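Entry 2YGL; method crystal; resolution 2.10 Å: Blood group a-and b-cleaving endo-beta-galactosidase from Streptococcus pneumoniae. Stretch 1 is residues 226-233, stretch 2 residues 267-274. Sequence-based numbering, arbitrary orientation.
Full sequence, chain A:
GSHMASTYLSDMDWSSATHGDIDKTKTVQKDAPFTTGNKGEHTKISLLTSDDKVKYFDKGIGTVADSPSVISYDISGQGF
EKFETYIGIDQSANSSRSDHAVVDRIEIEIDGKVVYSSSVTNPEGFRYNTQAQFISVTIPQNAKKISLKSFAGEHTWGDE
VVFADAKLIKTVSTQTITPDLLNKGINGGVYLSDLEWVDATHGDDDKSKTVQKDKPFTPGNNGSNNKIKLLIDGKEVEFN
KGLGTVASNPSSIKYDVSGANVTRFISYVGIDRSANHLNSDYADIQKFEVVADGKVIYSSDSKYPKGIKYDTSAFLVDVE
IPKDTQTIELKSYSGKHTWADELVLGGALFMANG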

# COMPACT_ATOMS: atom_id res chain seq x y z
N ASN A 226 6.00 21.10 27.02
CA ASN A 226 5.78 19.66 27.15
C ASN A 226 5.15 19.08 25.90
O ASN A 226 4.22 19.67 25.34
CB ASN A 226 4.85 19.35 28.33
CG ASN A 226 5.37 19.87 29.66
OD1 ASN A 226 6.52 20.28 29.77
ND2 ASN A 226 4.51 19.83 30.67
N LYS A 227 5.64 17.93 25.46
CA LYS A 227 5.08 17.26 24.29
C LYS A 227 3.73 16.62 24.61
O LYS A 227 3.48 16.21 25.75
CB LYS A 227 6.06 16.22 23.74
CG LYS A 227 7.27 16.84 23.04
CD LYS A 227 8.23 15.78 22.53
CE LYS A 227 9.37 16.44 21.77
NZ LYS A 227 10.35 15.43 21.27
N ILE A 228 2.87 16.57 23.61
CA ILE A 228 1.60 15.85 23.69
C ILE A 228 1.87 14.39 24.05
O ILE A 228 2.79 13.77 23.51
CB ILE A 228 0.82 15.97 22.35
CG1 ILE A 228 0.17 17.35 22.25
CG2 ILE A 228 -0.22 14.85 22.21
CD1 ILE A 228 -0.20 17.77 20.84
N LYS A 229 1.09 13.86 24.99
CA LYS A 229 1.28 12.49 25.46
C LYS A 229 -0.06 11.78 25.55
O LYS A 229 -1.02 12.31 26.11
CB LYS A 229 1.99 12.49 26.82
CG LYS A 229 2.63 11.15 27.21
CD LYS A 229 3.19 11.17 28.64
CE LYS A 229 4.46 12.00 28.75
NZ LYS A 229 4.95 12.10 30.16
N LEU A 230 -0.11 10.57 24.99
CA LEU A 230 -1.34 9.78 24.93
C LEU A 230 -1.12 8.33 25.35
O LEU A 230 0.02 7.86 25.39
CB LEU A 230 -1.91 9.82 23.51
CG LEU A 230 -2.64 11.11 23.09
CD1 LEU A 230 -2.85 11.14 21.58
CD2 LEU A 230 -3.96 11.21 23.82
N LEU A 231 -2.21 7.63 25.67
CA LEU A 231 -2.18 6.19 25.85
C LEU A 231 -2.37 5.52 24.49
O LEU A 231 -3.40 5.71 23.84
CB LEU A 231 -3.27 5.71 26.80
CG LEU A 231 -3.02 5.59 28.30
CD1 LEU A 231 -4.25 5.00 28.98
CD2 LEU A 231 -1.79 4.74 28.62
N ILE A 232 -1.36 4.76 24.07
CA ILE A 232 -1.46 3.94 22.87
C ILE A 232 -1.31 2.49 23.32
O ILE A 232 -0.25 2.10 23.84
CB ILE A 232 -0.38 4.29 21.81
CG1 ILE A 232 -0.31 5.81 21.54
CG2 ILE A 232 -0.60 3.48 20.52
CD1 ILE A 232 -1.51 6.40 20.79
N ASP A 233 -2.37 1.71 23.14
CA ASP A 233 -2.43 0.30 23.58
C ASP A 233 -2.00 0.13 25.04
O ASP A 233 -1.19 -0.74 25.36
CB ASP A 233 -1.60 -0.60 22.65
CG ASP A 233 -2.18 -0.68 21.24
OD1 ASP A 233 -3.38 -0.99 21.09
OD2 ASP A 233 -1.42 -0.44 20.28
N SER A 267 -4.50 11.43 12.28
CA SER A 267 -4.20 11.82 13.66
C SER A 267 -4.65 10.78 14.67
O SER A 267 -5.70 10.15 14.52
CB SER A 267 -4.86 13.16 14.00
OG SER A 267 -4.43 13.63 15.26
N TYR A 268 -3.83 10.60 15.71
CA TYR A 268 -4.29 9.93 16.93
C TYR A 268 -5.05 10.94 17.78
O TYR A 268 -4.69 12.12 17.82
CB TYR A 268 -3.11 9.33 17.70
CG TYR A 268 -2.56 8.09 17.03
CD1 TYR A 268 -3.15 6.83 17.25
CD2 TYR A 268 -1.49 8.16 16.15
CE1 TYR A 268 -2.66 5.69 16.63
CE2 TYR A 268 -0.99 7.03 15.52
CZ TYR A 268 -1.58 5.80 15.76
OH TYR A 268 -1.09 4.68 15.13
N VAL A 269 -6.11 10.48 18.43
CA VAL A 269 -7.00 11.36 19.20
C VAL A 269 -7.30 10.77 20.57
O VAL A 269 -7.70 9.61 20.68
CB VAL A 269 -8.34 11.63 18.45
CG1 VAL A 269 -9.22 12.62 19.23
CG2 VAL A 269 -8.10 12.16 17.05
N GLY A 270 -7.10 11.58 21.61
CA GLY A 270 -7.45 11.20 22.98
C GLY A 270 -7.23 12.34 23.96
O GLY A 270 -6.99 13.47 23.56
N ILE A 271 -7.30 12.01 25.25
CA ILE A 271 -7.11 13.00 26.31
C ILE A 271 -5.65 12.98 26.77
O ILE A 271 -5.11 11.92 27.09
CB ILE A 271 -8.07 12.73 27.49
CG1 ILE A 271 -9.52 12.87 27.02
CG2 ILE A 271 -7.78 13.68 28.65
CD1 ILE A 271 -10.50 11.99 27.76
N ASP A 272 -5.03 14.15 26.79
CA ASP A 272 -3.62 14.26 27.19
C ASP A 272 -3.42 13.77 28.62
O ASP A 272 -4.26 14.01 29.49
CB ASP A 272 -3.10 15.69 27.04
CG ASP A 272 -1.58 15.76 27.06
OD1 ASP A 272 -0.99 15.85 28.16
OD2 ASP A 272 -0.97 15.71 25.97
N ARG A 273 -2.31 13.07 28.84
CA ARG A 273 -2.00 12.46 30.13
C ARG A 273 -1.89 13.48 31.28
O ARG A 273 -2.05 13.13 32.44
CB ARG A 273 -0.72 11.62 30.04
CG ARG A 273 -0.73 10.53 28.96
CD ARG A 273 -1.93 9.58 29.08
NE ARG A 273 -1.86 8.76 30.30
CZ ARG A 273 -2.91 8.16 30.86
NH1 ARG A 273 -4.12 8.26 30.33
NH2 ARG A 273 -2.73 7.44 31.96
N SER A 274 -1.62 14.74 30.93
CA SER A 274 -1.45 15.81 31.91
C SER A 274 -2.78 16.38 32.42
O SER A 274 -2.79 17.20 33.34
CB SER A 274 -0.61 16.94 31.31
OG SER A 274 -1.30 17.60 30.26
O HOH W 1 1.74 16.01 28.03

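What ties the two stretches together most firmly? Two hydrogen bonds do, and both use the backbone of Lys-229. Its amide N donates to Asp-272 OD2 at 2.9 Å, almost in line with an N-H...O angle of 171°. Its carbonyl O accepts from the backbone N of Arg-273 at 3.1 Å, with a more bent angle of 155°. One residue of the strand is thus held at both its donor and its acceptor, the first by a side chain and the second by main chain. The CA of Asp-272 also directs its hydrogen at this carbonyl, with Asp-272 CA 3.4 Å from Lys-229 O. The strands themselves run nearly at right angles, at 96°, so no ladder of backbone bonds develops, and the pairing is confined to where stretch 2 has left its strand.

How is the carboxylate of Asp-272 held in place for this role? While OD2 faces the amide of Lys-229, OD1 is engaged within its own stretch: it accepts from Ser-274 N at 3.0 Å and from Ser-274 OG at 2.8 Å. A water lies near the same oxygen, 2.7 Å from Asp-272 OD1 and 2.9 Å from Lys-227 O, within hydrogen-bonding reach of both. The CB of Asp-272 points sideways, but a chi1 of -164° (t) brings the carboxylate nearer to stretch 1, where OD2 also comes within 3.4 Å of Ile-228 CA.

What does Arg-273 add beyond its backbone bond? Its side chain leaves toward stretch 1 and folds with chi1, chi2 and chi3 all in m, which lays it along the neighbouring strand. The aliphatic part meets that of Lys-229, with Arg-273 CG 3.8 Å from Lys-229 CG. Farther out, Leu-231 covers one face of the guanidinium, its CG 3.5 Å from Arg-273 NH1. This is packing against a flat, charged group rather than a polar bond; Arg-273 NE finds its hydrogen bond elsewhere in the structure.

How do the strands pack where they cross? Leu-230 has its CB directed away, yet the end of its side chain comes back to the backbone of stretch 2, with CD2 3.5 Å from both Gly-270 C and Ile-271 O. Gly-270 leaves room for this approach: an ideal CB there would sit 3.0 Å from Leu-230 CD2, a clash. Tyr-268 extends the apolar contact, its CB 4.3 Å from Leu-230 CD1 and its CD1 3.9 Å from Ile-232 CD1, which approaches the ring obliquely.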